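Local coordinates for protein beta-N-acetylhexosaminidase (Streptomyces plicatus, PDB 1HP5) that probably releases terminal non-reducing N-acetylhexosamine residues from glycans by hydrolysis, as a family 20 glycosidase with a TIM-barrel catalytic domain, at residues V166-F171 and L195-G200; S285-D290 and V330-R335; L400-T405 and G416-Q421. All coordinates share one frame; numbering follows the deposited sequence.

Contact 1. Residues V166-F171 and L195-G200. With NGT (3ar,5R,6S,7R,7ar-5-hydroxymethyl-2-methyl-5,6,7,7a-tetrahydro-3ah-pyrano[3,2-D]thiazole-6,7-diol), chain F.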
loop_
_atom_site.group_PDB
_atom_site.type_symbol
_atom_site.label_atom_id
_atom_site.label_comp_id
_atom_site.label_asym_id
_atom_site.label_seq_id
_atom_site.Cartn_x
_atom_site.Cartn_y
_atom_site.Cartn_z
ATOM N N VAL A 166 3.506 -1.501 -11.833
ATOM C CA VAL A 166 3.690 -0.514 -12.891
ATOM C C VAL A 166 4.465 -1.132 -14.047
ATOM O O VAL A 166 4.905 -0.434 -14.966
ATOM C CB VAL A 166 4.417 0.760 -12.384
ATOM C CG1 VAL A 166 3.597 1.411 -11.254
ATOM C CG2 VAL A 166 5.822 0.420 -11.908
ATOM N N SER A 167 4.613 -2.455 -13.998
ATOM C CA SER A 167 5.327 -3.191 -15.033
ATOM C C SER A 167 4.407 -3.650 -16.165
ATOM O O SER A 167 4.760 -3.525 -17.337
ATOM C CB SER A 167 6.034 -4.405 -14.428
ATOM O OG SER A 167 7.007 -4.001 -13.476
ATOM N N ARG A 168 3.238 -4.186 -15.822
ATOM C CA ARG A 168 2.288 -4.658 -16.834
ATOM C C ARG A 168 1.784 -3.459 -17.627
ATOM O O ARG A 168 1.787 -3.471 -18.858
ATOM C CB ARG A 168 1.147 -5.419 -16.162
ATOM C CG ARG A 168 1.508 -6.878 -15.864
ATOM C CD ARG A 168 2.976 -7.060 -15.440
ATOM N NE ARG A 168 3.288 -8.479 -15.287
ATOM C CZ ARG A 168 2.910 -9.218 -14.248
ATOM N NH1 ARG A 168 2.220 -8.670 -13.256
ATOM N NH2 ARG A 168 3.184 -10.513 -14.221
ATOM N N HIS A 169 1.341 -2.432 -16.913
ATOM C CA HIS A 169 0.932 -1.175 -17.532
ATOM C C HIS A 169 1.634 -0.114 -16.705
ATOM O O HIS A 169 1.541 -0.113 -15.472
ATOM C CB HIS A 169 -0.582 -0.958 -17.489
ATOM C CG HIS A 169 -1.317 -1.632 -18.606
ATOM N ND1 HIS A 169 -1.969 -2.836 -18.449
ATOM C CD2 HIS A 169 -1.482 -1.280 -19.903
ATOM C CE1 HIS A 169 -2.508 -3.196 -19.601
ATOM N NE2 HIS A 169 -2.226 -2.270 -20.501
ATOM N N PHE A 170 2.353 0.772 -17.381
ATOM C CA PHE A 170 3.087 1.825 -16.703
ATOM C C PHE A 170 2.186 2.968 -16.264
ATOM O O PHE A 170 1.232 3.331 -16.954
ATOM C CB PHE A 170 4.186 2.374 -17.615
ATOM C CG PHE A 170 5.013 3.461 -16.986
ATOM C CD1 PHE A 170 5.870 3.178 -15.926
ATOM C CD2 PHE A 170 4.932 4.770 -17.450
ATOM C CE1 PHE A 170 6.640 4.184 -15.335
ATOM C CE2 PHE A 170 5.698 5.787 -16.865
ATOM C CZ PHE A 170 6.551 5.493 -15.809
ATOM N N PHE A 171 2.488 3.514 -15.093
ATOM C CA PHE A 171 1.753 4.646 -14.556
ATOM C C PHE A 171 2.809 5.669 -14.163
ATOM O O PHE A 171 3.751 5.353 -13.428
ATOM C CB PHE A 171 0.895 4.222 -13.355
ATOM C CG PHE A 171 -0.275 3.352 -13.735
ATOM C CD1 PHE A 171 -0.120 1.976 -13.882
ATOM C CD2 PHE A 171 -1.512 3.919 -14.029
ATOM C CE1 PHE A 171 -1.179 1.172 -14.323
ATOM C CE2 PHE A 171 -2.581 3.127 -14.471
ATOM C CZ PHE A 171 -2.408 1.745 -14.618
ATOM N N LEU A 195 8.397 -2.812 -9.795
ATOM C CA LEU A 195 9.119 -2.067 -10.813
ATOM C C LEU A 195 9.588 -2.807 -12.047
ATOM O O LEU A 195 10.032 -2.174 -13.002
ATOM C CB LEU A 195 10.320 -1.376 -10.173
ATOM C CG LEU A 195 9.964 -0.345 -9.102
ATOM C CD1 LEU A 195 11.237 0.110 -8.398
ATOM C CD2 LEU A 195 9.244 0.835 -9.750
ATOM N N SER A 196 9.515 -4.132 -12.038
ATOM C CA SER A 196 9.955 -4.878 -13.207
ATOM C C SER A 196 9.248 -6.207 -13.337
ATOM O O SER A 196 8.863 -6.825 -12.347
ATOM C CB SER A 196 11.465 -5.123 -13.157
ATOM O OG SER A 196 11.809 -6.010 -12.103
ATOM N N ASP A 197 9.077 -6.639 -14.579
ATOM C CA ASP A 197 8.444 -7.908 -14.852
ATOM C C ASP A 197 8.755 -8.288 -16.292
ATOM O O ASP A 197 9.716 -7.786 -16.873
ATOM C CB ASP A 197 6.935 -7.813 -14.606
ATOM C CG ASP A 197 6.338 -9.142 -14.187
ATOM O OD1 ASP A 197 6.138 -10.005 -15.067
ATOM O OD2 ASP A 197 6.092 -9.333 -12.975
ATOM N N ASP A 198 7.955 -9.169 -16.876
ATOM C CA ASP A 198 8.207 -9.591 -18.247
ATOM C C ASP A 198 7.872 -8.531 -19.289
ATOM O O ASP A 198 8.521 -8.462 -20.335
ATOM C CB ASP A 198 7.417 -10.861 -18.553
ATOM C CG ASP A 198 7.814 -12.010 -17.665
ATOM O OD1 ASP A 198 9.014 -12.363 -17.658
ATOM O OD2 ASP A 198 6.931 -12.558 -16.971
ATOM N N GLN A 199 6.871 -7.702 -19.000
ATOM C CA GLN A 199 6.437 -6.678 -19.947
ATOM C C GLN A 199 7.066 -5.296 -19.791
ATOM O O GLN A 199 6.724 -4.368 -20.530
ATOM C CB GLN A 199 4.913 -6.555 -19.899
ATOM C CG GLN A 199 4.201 -7.891 -20.088
ATOM C CD GLN A 199 3.918 -8.604 -18.774
ATOM O OE1 GLN A 199 4.586 -8.369 -17.764
ATOM N NE2 GLN A 199 2.930 -9.491 -18.790
ATOM N N GLY A 200 7.984 -5.152 -18.839
ATOM C CA GLY A 200 8.625 -3.861 -18.658
ATOM C C GLY A 200 9.562 -3.743 -17.471
ATOM O O GLY A 200 9.425 -4.455 -16.471
HETATM C C1 NGT F . 0.497 -13.735 -9.478
HETATM C C2 NGT F . 1.826 -13.412 -10.223
HETATM C C3 NGT F . 1.771 -12.010 -10.920
HETATM C C4 NGT F . 0.421 -11.736 -11.605
HETATM C C5 NGT F . -0.736 -11.943 -10.605
HETATM C C6 NGT F . -2.121 -11.719 -11.207
HETATM C C7 NGT F . 2.517 -13.175 -8.059
HETATM C C8 NGT F . 3.404 -13.073 -6.840
HETATM N N2 NGT F . 2.899 -13.419 -9.237
HETATM S S1 NGT F . 0.783 -12.959 -7.813
HETATM O O3 NGT F . 2.833 -11.898 -11.855
HETATM O O4 NGT F . 0.412 -10.406 -12.095
HETATM O O5 NGT F . -0.701 -13.320 -10.066
HETATM O O6 NGT F . -3.127 -11.758 -10.194
HETATM O O HOH W 1 4.397 -11.915 -16.559
#
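R168 NH2 has three partners: it forms a salt bridge with D197 OD1 at 3.1 Å, donates to O3 of the bound thiazoline sugar NGT at 2.8 Å, nearly straight at 164°, and gives a hydrogen bond to a water that is also hydrogen-bonded to D198 OD2. The arginine side chain leaves with CG beside the backbone N and bends at chi2 (37°), which turns the guanidinium toward D197, Q199 and NGT. D197 lies over a face: its CG stands 3.0 Å above the guanidinium plane of R168, toward the rim, the carboxylate turned 39° from that plane. Q199 takes the edge instead: R168 NE donates to Q199 OE1 at 2.8 Å, in the guanidinium plane, by a clearly bent bond. R168 NH1 gives a similarly bent bond to NGT O4 at 2.8 Å, while D165 pairs with its charge. Sugar hydroxyls, two carboxylates and an amide therefore fix the rotation of this group, NH1 and NH2 presenting their N-H groups to the adjacent O4 and O3 in a ligand site at the C-terminal ends of the barrel strands, where TIM-barrel enzymes have their active sites. D197 is itself steadied by H194 and H256. Nearer the backbone, S167 CB packs 3.5 Å from D197 CB, and S167 OG bonds the carbonyl of H194. Both segments are loops leaving adjacent parallel strands, 159-165 and 190-194, ahead of helices 173-184 and 210-213.

Contact 2. Residues S285-D290 and V330-R335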
loop_
_atom_site.group_PDB
_atom_site.type_symbol
_atom_site.label_atom_id
_atom_site.label_comp_id
_atom_site.label_asym_id
_atom_site.label_seq_id
_atom_site.Cartn_x
_atom_site.Cartn_y
_atom_site.Cartn_z
ATOM N N SER A 285 10.108 -16.855 -18.213
ATOM C CA SER A 285 11.411 -16.205 -18.138
ATOM C C SER A 285 12.252 -16.610 -16.939
ATOM O O SER A 285 11.729 -16.953 -15.879
ATOM C CB SER A 285 11.230 -14.689 -18.101
ATOM O OG SER A 285 10.529 -14.318 -16.926
ATOM N N SER A 286 13.565 -16.534 -17.113
ATOM C CA SER A 286 14.487 -16.868 -16.043
ATOM C C SER A 286 15.869 -16.295 -16.289
ATOM O O SER A 286 16.391 -16.378 -17.395
ATOM C CB SER A 286 14.615 -18.384 -15.896
ATOM O OG SER A 286 15.643 -18.697 -14.973
ATOM N N LEU A 287 16.455 -15.703 -15.255
ATOM C CA LEU A 287 17.802 -15.179 -15.371
ATOM C C LEU A 287 18.667 -16.423 -15.543
ATOM O O LEU A 287 18.208 -17.535 -15.264
ATOM C CB LEU A 287 18.201 -14.443 -14.096
ATOM C CG LEU A 287 17.516 -13.103 -13.820
ATOM C CD1 LEU A 287 18.028 -12.535 -12.502
ATOM C CD2 LEU A 287 17.806 -12.141 -14.965
ATOM N N CYS A 288 19.901 -16.251 -16.004
ATOM C CA CYS A 288 20.780 -17.397 -16.189
ATOM C C CYS A 288 21.581 -17.653 -14.917
ATOM O O CYS A 288 22.605 -17.016 -14.669
ATOM C CB CYS A 288 21.725 -17.176 -17.377
ATOM S SG CYS A 288 22.618 -18.708 -17.799
ATOM N N VAL A 289 21.100 -18.593 -14.109
ATOM C CA VAL A 289 21.742 -18.936 -12.848
ATOM C C VAL A 289 23.184 -19.431 -13.011
ATOM O O VAL A 289 23.980 -19.344 -12.080
ATOM C CB VAL A 289 20.917 -20.011 -12.098
ATOM C CG1 VAL A 289 21.552 -20.326 -10.745
ATOM C CG2 VAL A 289 19.494 -19.522 -11.902
ATOM N N ASP A 290 23.517 -19.919 -14.201
ATOM C CA ASP A 290 24.850 -20.459 -14.488
ATOM C C ASP A 290 25.932 -19.436 -14.852
ATOM O O ASP A 290 27.120 -19.749 -14.789
ATOM C CB ASP A 290 24.759 -21.478 -15.629
ATOM C CG ASP A 290 23.537 -22.370 -15.522
ATOM O OD1 ASP A 290 22.405 -21.837 -15.550
ATOM O OD2 ASP A 290 23.707 -23.605 -15.414
ATOM N N VAL A 330 17.040 -22.390 -5.792
ATOM C CA VAL A 330 17.644 -22.381 -4.468
ATOM C C VAL A 330 19.054 -21.797 -4.546
ATOM O O VAL A 330 19.431 -20.952 -3.734
ATOM C CB VAL A 330 17.716 -23.808 -3.876
ATOM C CG1 VAL A 330 18.449 -23.782 -2.538
ATOM C CG2 VAL A 330 16.309 -24.372 -3.699
ATOM N N ALA A 331 19.832 -22.242 -5.528
ATOM C CA ALA A 331 21.195 -21.738 -5.688
ATOM C C ALA A 331 21.175 -20.229 -5.930
ATOM O O ALA A 331 21.941 -19.478 -5.321
ATOM C CB ALA A 331 21.883 -22.443 -6.856
ATOM N N PHE A 332 20.288 -19.792 -6.821
ATOM C CA PHE A 332 20.168 -18.376 -7.152
ATOM C C PHE A 332 19.862 -17.529 -5.916
ATOM O O PHE A 332 20.549 -16.549 -5.639
ATOM C CB PHE A 332 19.067 -18.166 -8.195
ATOM C CG PHE A 332 18.903 -16.729 -8.614
ATOM C CD1 PHE A 332 19.753 -16.166 -9.563
ATOM C CD2 PHE A 332 17.929 -15.927 -8.027
ATOM C CE1 PHE A 332 19.633 -14.823 -9.922
ATOM C CE2 PHE A 332 17.803 -14.584 -8.378
ATOM C CZ PHE A 332 18.657 -14.034 -9.327
ATOM N N MET A 333 18.824 -17.910 -5.178
ATOM C CA MET A 333 18.433 -17.177 -3.975
ATOM C C MET A 333 19.511 -17.211 -2.902
ATOM O O MET A 333 19.663 -16.266 -2.125
ATOM C CB MET A 333 17.122 -17.741 -3.423
ATOM C CG MET A 333 15.932 -17.423 -4.310
ATOM S SD MET A 333 15.847 -15.636 -4.615
ATOM C CE MET A 333 14.093 -15.449 -5.039
ATOM N N LYS A 334 20.257 -18.308 -2.860
ATOM C CA LYS A 334 21.333 -18.454 -1.889
ATOM C C LYS A 334 22.360 -17.356 -2.156
ATOM O O LYS A 334 22.853 -16.704 -1.234
ATOM C CB LYS A 334 21.991 -19.825 -2.056
ATOM C CG LYS A 334 23.082 -20.144 -1.047
ATOM C CD LYS A 334 22.492 -20.537 0.296
ATOM C CE LYS A 334 23.575 -21.030 1.247
ATOM N NZ LYS A 334 23.008 -21.456 2.558
ATOM N N ARG A 335 22.654 -17.147 -3.434
ATOM C CA ARG A 335 23.634 -16.153 -3.856
ATOM C C ARG A 335 23.165 -14.698 -3.848
ATOM O O ARG A 335 23.925 -13.808 -3.465
ATOM C CB ARG A 335 24.144 -16.503 -5.256
ATOM C CG ARG A 335 24.849 -17.844 -5.339
ATOM C CD ARG A 335 24.880 -18.359 -6.769
ATOM N NE ARG A 335 25.590 -19.628 -6.879
ATOM C CZ ARG A 335 25.492 -20.451 -7.919
ATOM N NH1 ARG A 335 24.706 -20.140 -8.944
ATOM N NH2 ARG A 335 26.180 -21.584 -7.937
#
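L287 and V289 belong to the loop that leads into helix 292-307 of the TIM barrel, and they pack against F332 and its neighbours on helix 326-342. The evidence is a set of apolar approaches. L287 CD1 comes within 3.6 Å of F332 CZ, meeting the far end of the ring obliquely, while V289 CG2 lies 4.0 Å from F332 CB, at its root. F332 CG stands anti to the backbone N (chi1 -179°), which swings the ring off the helix and across to both aliphatic residues. The two methyls of V289 divide the work: CG1 faces A331 CB at 4.4 Å and approaches R335 NH1 at 3.6 Å, whereas CG2 serves F332. A331 CB in turn sits over the centre of the R335 guanidinium, 4.2 Å above its plane, so the arginine lies flat over the preceding turn of its own helix. With V289 replaced by an alanine, both methyls go, which would probably open a gap beside F332 CB and take from R335 NH1 the flank that CG1 gives it. M253 and P254 also touch F332, and L261 touches L287, while a disulfide from C288 to C269 pins the loop. The polar fringe is bridged by Y295, whose hydroxyl is hydrogen-bonded to both V289 O and R335 NH1. Chemically, then, the contact implies that loop and helix are held by hydrocarbon packing inside, with the charged group kept to its exposed margin.

Contact 3. Residues L400-T405 and G416-Q421; sequences LDMKYT and GYVEVQ. With NGT (3ar,5R,6S,7R,7ar-5-hydroxymethyl-2-methyl-5,6,7,7a-tetrahydro-3ah-pyrano[3,2-D]thiazole-6,7-diol), chain F.
With CG anti to the carbonyl carbon in both residues (chi1 -68° in K403, -61° in Y417), the two side chains run side by side in the same direction, K403 CB approaching the edge of the Y417 ring 3.8 Å from CD1. This pair belongs to the long loop that follows strand 389-392 of the TIM barrel and ends at helix 420-424. The K403 chain is extended beyond CG, and its NZ gives a hydrogen bond to a water that also bonds Y417 OH at 2.8 Å. One backbone hydrogen bond joins the segments, V418 N to K403 O at 2.8 Å and almost linear (174°). Next to it, Y404 CA makes a CA-H...O contact with V418 O at 3.6 Å. On the inner side M402, bent at its second and third torsions, places CG 3.9 Å from V418 CG2, the two side chains meeting at a slant. E419 holds the N-cap position of helix 420-424, where its OE1 accepts from V420 N at 2.8 Å. Its carboxylate is also fixed by Y504 and S506, and Y404 stacks on the ring of Y504, which ties this turn to the C-terminal part of the chain. At the other end the loop reaches the bound thiazoline sugar, whose O6 donates to D401 OD2 at 2.7 Å.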
loop_
_atom_site.group_PDB
_atom_site.type_symbol
_atom_site.label_atom_id
_atom_site.label_comp_id
_atom_site.label_asym_id
_atom_site.label_seq_id
_atom_site.Cartn_x
_atom_site.Cartn_y
_atom_site.Cartn_z
ATOM N N LEU A 400 -6.409 -6.895 -5.398
ATOM C CA LEU A 400 -7.358 -5.922 -5.930
ATOM C C LEU A 400 -7.631 -6.104 -7.419
ATOM O O LEU A 400 -8.576 -5.530 -7.956
ATOM C CB LEU A 400 -6.854 -4.505 -5.638
ATOM C CG LEU A 400 -6.597 -4.320 -4.136
ATOM C CD1 LEU A 400 -6.060 -2.924 -3.849
ATOM C CD2 LEU A 400 -7.910 -4.559 -3.381
ATOM N N ASP A 401 -6.810 -6.907 -8.089
ATOM C CA ASP A 401 -7.024 -7.147 -9.508
ATOM C C ASP A 401 -7.980 -8.311 -9.730
ATOM O O ASP A 401 -8.382 -8.569 -10.856
ATOM C CB ASP A 401 -5.697 -7.429 -10.222
ATOM C CG ASP A 401 -5.029 -8.701 -9.737
ATOM O OD1 ASP A 401 -4.899 -8.867 -8.508
ATOM O OD2 ASP A 401 -4.621 -9.528 -10.585
ATOM N N MET A 402 -8.357 -9.015 -8.664
ATOM C CA MET A 402 -9.266 -10.151 -8.828
ATOM C C MET A 402 -10.702 -9.659 -8.990
ATOM O O MET A 402 -11.137 -8.752 -8.281
ATOM C CB MET A 402 -9.175 -11.099 -7.623
ATOM C CG MET A 402 -9.310 -12.582 -7.985
ATOM S SD MET A 402 -8.052 -13.079 -9.194
ATOM C CE MET A 402 -6.536 -12.747 -8.237
ATOM N N LYS A 403 -11.431 -10.259 -9.926
ATOM C CA LYS A 403 -12.822 -9.890 -10.179
ATOM C C LYS A 403 -13.697 -10.089 -8.953
ATOM O O LYS A 403 -13.455 -10.982 -8.133
ATOM C CB LYS A 403 -13.395 -10.726 -11.332
ATOM C CG LYS A 403 -12.773 -10.426 -12.687
ATOM C CD LYS A 403 -13.409 -11.261 -13.793
ATOM C CE LYS A 403 -12.837 -10.871 -15.161
ATOM N NZ LYS A 403 -13.409 -11.717 -16.241
ATOM N N TYR A 404 -14.719 -9.250 -8.839
ATOM C CA TYR A 404 -15.671 -9.315 -7.736
ATOM C C TYR A 404 -16.608 -10.491 -7.977
ATOM O O TYR A 404 -16.958 -11.229 -7.055
ATOM C CB TYR A 404 -16.495 -8.033 -7.690
ATOM C CG TYR A 404 -15.683 -6.796 -7.427
ATOM C CD1 TYR A 404 -15.220 -6.507 -6.147
ATOM C CD2 TYR A 404 -15.398 -5.896 -8.457
ATOM C CE1 TYR A 404 -14.499 -5.349 -5.892
ATOM C CE2 TYR A 404 -14.676 -4.738 -8.216
ATOM C CZ TYR A 404 -14.233 -4.468 -6.930
ATOM O OH TYR A 404 -13.545 -3.311 -6.675
ATOM N N THR A 405 -17.019 -10.634 -9.233
ATOM C CA THR A 405 -17.918 -11.698 -9.669
ATOM C C THR A 405 -17.568 -12.016 -11.120
ATOM O O THR A 405 -16.737 -11.333 -11.728
ATOM C CB THR A 405 -19.390 -11.249 -9.635
ATOM O OG1 THR A 405 -19.622 -10.314 -10.694
ATOM C CG2 THR A 405 -19.719 -10.586 -8.309
ATOM N N GLY A 416 -10.318 -17.279 -8.440
ATOM C CA GLY A 416 -11.742 -17.284 -8.167
ATOM C C GLY A 416 -12.256 -15.856 -8.133
ATOM O O GLY A 416 -11.591 -14.938 -8.609
ATOM N N TYR A 417 -13.443 -15.663 -7.573
ATOM C CA TYR A 417 -14.033 -14.337 -7.483
ATOM C C TYR A 417 -13.933 -13.851 -6.042
ATOM O O TYR A 417 -14.050 -14.639 -5.109
ATOM C CB TYR A 417 -15.483 -14.398 -7.961
ATOM C CG TYR A 417 -15.570 -14.844 -9.400
ATOM C CD1 TYR A 417 -15.047 -14.051 -10.423
ATOM C CD2 TYR A 417 -16.118 -16.082 -9.739
ATOM C CE1 TYR A 417 -15.062 -14.480 -11.749
ATOM C CE2 TYR A 417 -16.138 -16.521 -11.067
ATOM C CZ TYR A 417 -15.607 -15.715 -12.062
ATOM O OH TYR A 417 -15.609 -16.139 -13.368
ATOM N N VAL A 418 -13.704 -12.556 -5.855
ATOM C CA VAL A 418 -13.548 -12.028 -4.506
ATOM C C VAL A 418 -14.419 -10.816 -4.231
ATOM O O VAL A 418 -14.054 -9.687 -4.566
ATOM C CB VAL A 418 -12.066 -11.654 -4.234
ATOM C CG1 VAL A 418 -11.888 -11.190 -2.785
ATOM C CG2 VAL A 418 -11.171 -12.848 -4.528
ATOM N N GLU A 419 -15.578 -11.063 -3.625
ATOM C CA GLU A 419 -16.495 -9.993 -3.278
ATOM C C GLU A 419 -15.979 -9.265 -2.044
ATOM O O GLU A 419 -15.002 -9.685 -1.422
ATOM C CB GLU A 419 -17.901 -10.545 -3.025
ATOM C CG GLU A 419 -18.859 -10.300 -4.185
ATOM C CD GLU A 419 -19.337 -8.860 -4.253
ATOM O OE1 GLU A 419 -18.736 -7.994 -3.584
ATOM O OE2 GLU A 419 -20.313 -8.588 -4.984
ATOM N N VAL A 420 -16.644 -8.172 -1.695
ATOM C CA VAL A 420 -16.231 -7.351 -0.564
ATOM C C VAL A 420 -16.180 -8.091 0.765
ATOM O O VAL A 420 -15.222 -7.927 1.534
ATOM C CB VAL A 420 -17.145 -6.118 -0.441
ATOM C CG1 VAL A 420 -16.664 -5.216 0.682
ATOM C CG2 VAL A 420 -17.150 -5.363 -1.766
ATOM N N GLN A 421 -17.188 -8.910 1.051
ATOM C CA GLN A 421 -17.160 -9.631 2.317
ATOM C C GLN A 421 -15.977 -10.584 2.382
ATOM O O GLN A 421 -15.246 -10.604 3.373
ATOM C CB GLN A 421 -18.459 -10.409 2.557
ATOM C CG GLN A 421 -18.360 -11.329 3.774
ATOM C CD GLN A 421 -19.705 -11.790 4.300
ATOM O OE1 GLN A 421 -20.709 -11.778 3.588
ATOM N NE2 GLN A 421 -19.724 -12.215 5.559
HETATM C C1 NGT F . 0.497 -13.735 -9.478
HETATM C C2 NGT F . 1.826 -13.412 -10.223
HETATM C C3 NGT F . 1.771 -12.010 -10.920
HETATM C C4 NGT F . 0.421 -11.736 -11.605
HETATM C C5 NGT F . -0.736 -11.943 -10.605
HETATM C C6 NGT F . -2.121 -11.719 -11.207
HETATM C C7 NGT F . 2.517 -13.175 -8.059
HETATM C C8 NGT F . 3.404 -13.073 -6.840
HETATM N N2 NGT F . 2.899 -13.419 -9.237
HETATM S S1 NGT F . 0.783 -12.959 -7.813
HETATM O O3 NGT F . 2.833 -11.898 -11.855
HETATM O O4 NGT F . 0.412 -10.406 -12.095
HETATM O O5 NGT F . -0.701 -13.320 -10.066
HETATM O O6 NGT F . -3.127 -11.758 -10.194
HETATM O O HOH W 2 -15.067 -14.255 -15.304
#

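Overall arrangement
From the N terminus the three contacts come in series, none nested in or crossing another. Contact 1 closes over 23 residues holding helix 173-184 and strand 190-194, which with the preceding strand 159-165 make one beta-alpha-beta unit of the barrel. Contact 2 spans 39 residues, including helix 292-307 and strand 313-315, and ties a loop to helix 326-342. Contact 3 closes a ten-residue excursion without helix or strand. Contacts 1 and 2 touch through D198 OD1 and S285 OG, 2.6 Å apart, probably a hydrogen bond. Contacts 1 and 3 do not touch, but NGT bridges them; E450 and W414, the latter inside the excursion of contact 3, also hydrogen-bond it.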